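PDB 5BP8: Ent-copalyl diphosphate synthase from Streptomyces platensis, which belongs to the terpene cyclase family, a largely helical protein with a domain related to the C-terminal domain of squalene-hopene cyclases. Local coordinates for residues F129-S133 against L189-A195. Numbering follows the deposited sequence.
Sequences FVAPS and LWHTLEA
Ala-195 sets its methyl group against Phe-129 and Val-130, near the start of helix 127-144, where CB lies 3.8 Å from CB of Phe-129 and 4.2 Å from CG2 of Val-130. The small side chain lets the backbones come close, with the CA atoms of Val-130 and Ala-195 4.9 Å apart. A second apolar touch lies further along: CD2 of Leu-189 comes obliquely to the ring of Phe-129, 4.0 Å from CE2. Leu-172 and Val-176 of helix 171-179 also pack on Phe-129.

The one hydrogen bond across the contact runs from OG of Ser-133 to the backbone O of Ala-195, 2.8 Å. With chi1 at -173°, OG extends opposite the backbone N and meets the carbonyl at a C=O...OG angle of 119°, tilted 19° from its plane. Arg-177 adds a weak hydrogen bond to the same oxygen.

OG1 of Thr-192 instead faces a methyl, CG2 of Val-130, at 3.4 Å, and has no polar partner in the model. Nearby, OE2 of Glu-194 hydrogen-bonds to OH of Tyr-32 and forms a salt bridge with NZ of Lys-498.

The contact thus joins helix 127-144 to the short helix 193-196 and the residues just before it mainly by apolar packing, with a single bond from the serine side chain to a backbone carbonyl and one buried threonine hydroxyl left without compensation.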
loop_
_atom_site.group_PDB
_atom_site.type_symbol
_atom_site.label_atom_id
_atom_site.label_comp_id
_atom_site.label_asym_id
_atom_site.label_seq_id
_atom_site.Cartn_x
_atom_site.Cartn_y
_atom_site.Cartn_z
ATOM N N PHE A 129 16.565 -1.706 -2.591
ATOM C CA PHE A 129 16.960 -1.107 -3.865
ATOM C C PHE A 129 16.807 0.396 -3.816
ATOM O O PHE A 129 17.726 1.137 -4.159
ATOM C CB PHE A 129 16.145 -1.700 -5.019
ATOM C CG PHE A 129 16.273 -3.199 -5.110
ATOM C CD1 PHE A 129 17.432 -3.758 -5.592
ATOM C CD2 PHE A 129 15.269 -4.042 -4.634
ATOM C CE1 PHE A 129 17.581 -5.143 -5.643
ATOM C CE2 PHE A 129 15.409 -5.416 -4.676
ATOM C CZ PHE A 129 16.560 -5.972 -5.188
ATOM N N VAL A 130 15.621 0.826 -3.406
ATOM C CA VAL A 130 15.241 2.223 -3.430
ATOM C C VAL A 130 16.185 3.089 -2.564
ATOM O O VAL A 130 16.672 4.135 -3.007
ATOM C CB VAL A 130 13.805 2.329 -2.900
ATOM C CG1 VAL A 130 13.420 3.758 -2.616
ATOM C CG2 VAL A 130 12.848 1.717 -3.925
ATOM N N ALA A 131 16.426 2.642 -1.346
ATOM C CA ALA A 131 17.165 3.463 -0.389
ATOM C C ALA A 131 18.645 3.646 -0.778
ATOM O O ALA A 131 19.102 4.792 -0.899
ATOM C CB ALA A 131 16.998 2.936 1.021
ATOM N N PRO A 132 19.363 2.546 -1.107
ATOM C CA PRO A 132 20.749 2.788 -1.543
ATOM C C PRO A 132 20.853 3.504 -2.865
ATOM O O PRO A 132 21.811 4.261 -3.095
ATOM C CB PRO A 132 21.374 1.395 -1.657
ATOM C CG PRO A 132 20.256 0.426 -1.458
ATOM C CD PRO A 132 19.064 1.117 -0.890
ATOM N N SER A 133 19.897 3.267 -3.759
ATOM C CA SER A 133 19.883 3.992 -5.010
ATOM C C SER A 133 19.849 5.504 -4.805
ATOM O O SER A 133 20.623 6.260 -5.403
ATOM C CB SER A 133 18.701 3.543 -5.865
ATOM O OG SER A 133 18.817 4.152 -7.122
ATOM N N LEU A 189 9.709 -6.773 -9.561
ATOM C CA LEU A 189 10.568 -5.593 -9.370
ATOM C C LEU A 189 10.390 -4.531 -10.451
ATOM O O LEU A 189 11.026 -3.488 -10.385
ATOM C CB LEU A 189 12.048 -6.010 -9.309
ATOM C CG LEU A 189 12.359 -6.891 -8.069
ATOM C CD1 LEU A 189 13.788 -7.415 -8.149
ATOM C CD2 LEU A 189 12.137 -6.132 -6.772
ATOM N N TRP A 190 9.533 -4.753 -11.443
ATOM C CA TRP A 190 9.263 -3.676 -12.401
ATOM C C TRP A 190 8.730 -2.426 -11.716
ATOM O O TRP A 190 9.010 -1.314 -12.147
ATOM C CB TRP A 190 8.253 -4.119 -13.454
ATOM C CG TRP A 190 8.762 -5.227 -14.365
ATOM C CD1 TRP A 190 10.019 -5.795 -14.367
ATOM C CD2 TRP A 190 8.020 -5.893 -15.407
ATOM N NE1 TRP A 190 10.084 -6.784 -15.343
ATOM C CE2 TRP A 190 8.882 -6.857 -15.990
ATOM C CE3 TRP A 190 6.710 -5.804 -15.856
ATOM C CZ2 TRP A 190 8.477 -7.687 -17.035
ATOM C CZ3 TRP A 190 6.297 -6.636 -16.887
ATOM C CH2 TRP A 190 7.185 -7.567 -17.467
ATOM N N HIS A 191 7.943 -2.626 -10.666
ATOM C CA HIS A 191 7.409 -1.541 -9.859
ATOM C C HIS A 191 8.509 -0.640 -9.275
ATOM O O HIS A 191 8.225 0.526 -8.932
ATOM C CB HIS A 191 6.581 -2.133 -8.713
ATOM C CG HIS A 191 5.777 -1.118 -7.976
ATOM N ND1 HIS A 191 4.662 -0.526 -8.515
ATOM C CD2 HIS A 191 5.931 -0.572 -6.744
ATOM C CE1 HIS A 191 4.163 0.345 -7.657
ATOM N NE2 HIS A 191 4.917 0.335 -6.573
ATOM N N THR A 192 9.742 -1.169 -9.171
ATOM C CA THR A 192 10.864 -0.456 -8.573
ATOM C C THR A 192 12.004 -0.179 -9.582
ATOM O O THR A 192 13.165 0.070 -9.216
ATOM C CB THR A 192 11.336 -1.143 -7.272
ATOM O OG1 THR A 192 12.296 -0.310 -6.587
ATOM C CG2 THR A 192 11.909 -2.433 -7.490
ATOM N N LEU A 193 11.643 -0.148 -10.857
ATOM C CA LEU A 193 12.628 0.030 -11.913
ATOM C C LEU A 193 13.525 1.262 -11.677
ATOM O O LEU A 193 14.718 1.218 -11.967
ATOM C CB LEU A 193 11.955 0.142 -13.278
ATOM C CG LEU A 193 12.838 0.446 -14.504
ATOM C CD1 LEU A 193 13.865 -0.654 -14.728
ATOM C CD2 LEU A 193 11.972 0.624 -15.752
ATOM N N GLU A 194 12.951 2.333 -11.152
ATOM C CA GLU A 194 13.693 3.622 -11.005
ATOM C C GLU A 194 14.854 3.528 -10.036
ATOM O O GLU A 194 15.753 4.361 -10.039
ATOM C CB GLU A 194 12.733 4.765 -10.604
ATOM C CG GLU A 194 12.388 4.869 -9.117
ATOM C CD GLU A 194 11.322 3.890 -8.637
ATOM O OE1 GLU A 194 10.885 3.002 -9.427
ATOM O OE2 GLU A 194 10.904 4.031 -7.455
ATOM N N ALA A 195 14.821 2.530 -9.156
ATOM C CA ALA A 195 15.944 2.265 -8.270
ATOM C C ALA A 195 17.103 1.613 -9.011
ATOM O O ALA A 195 18.252 1.822 -8.650
ATOM C CB ALA A 195 15.518 1.367 -7.137
#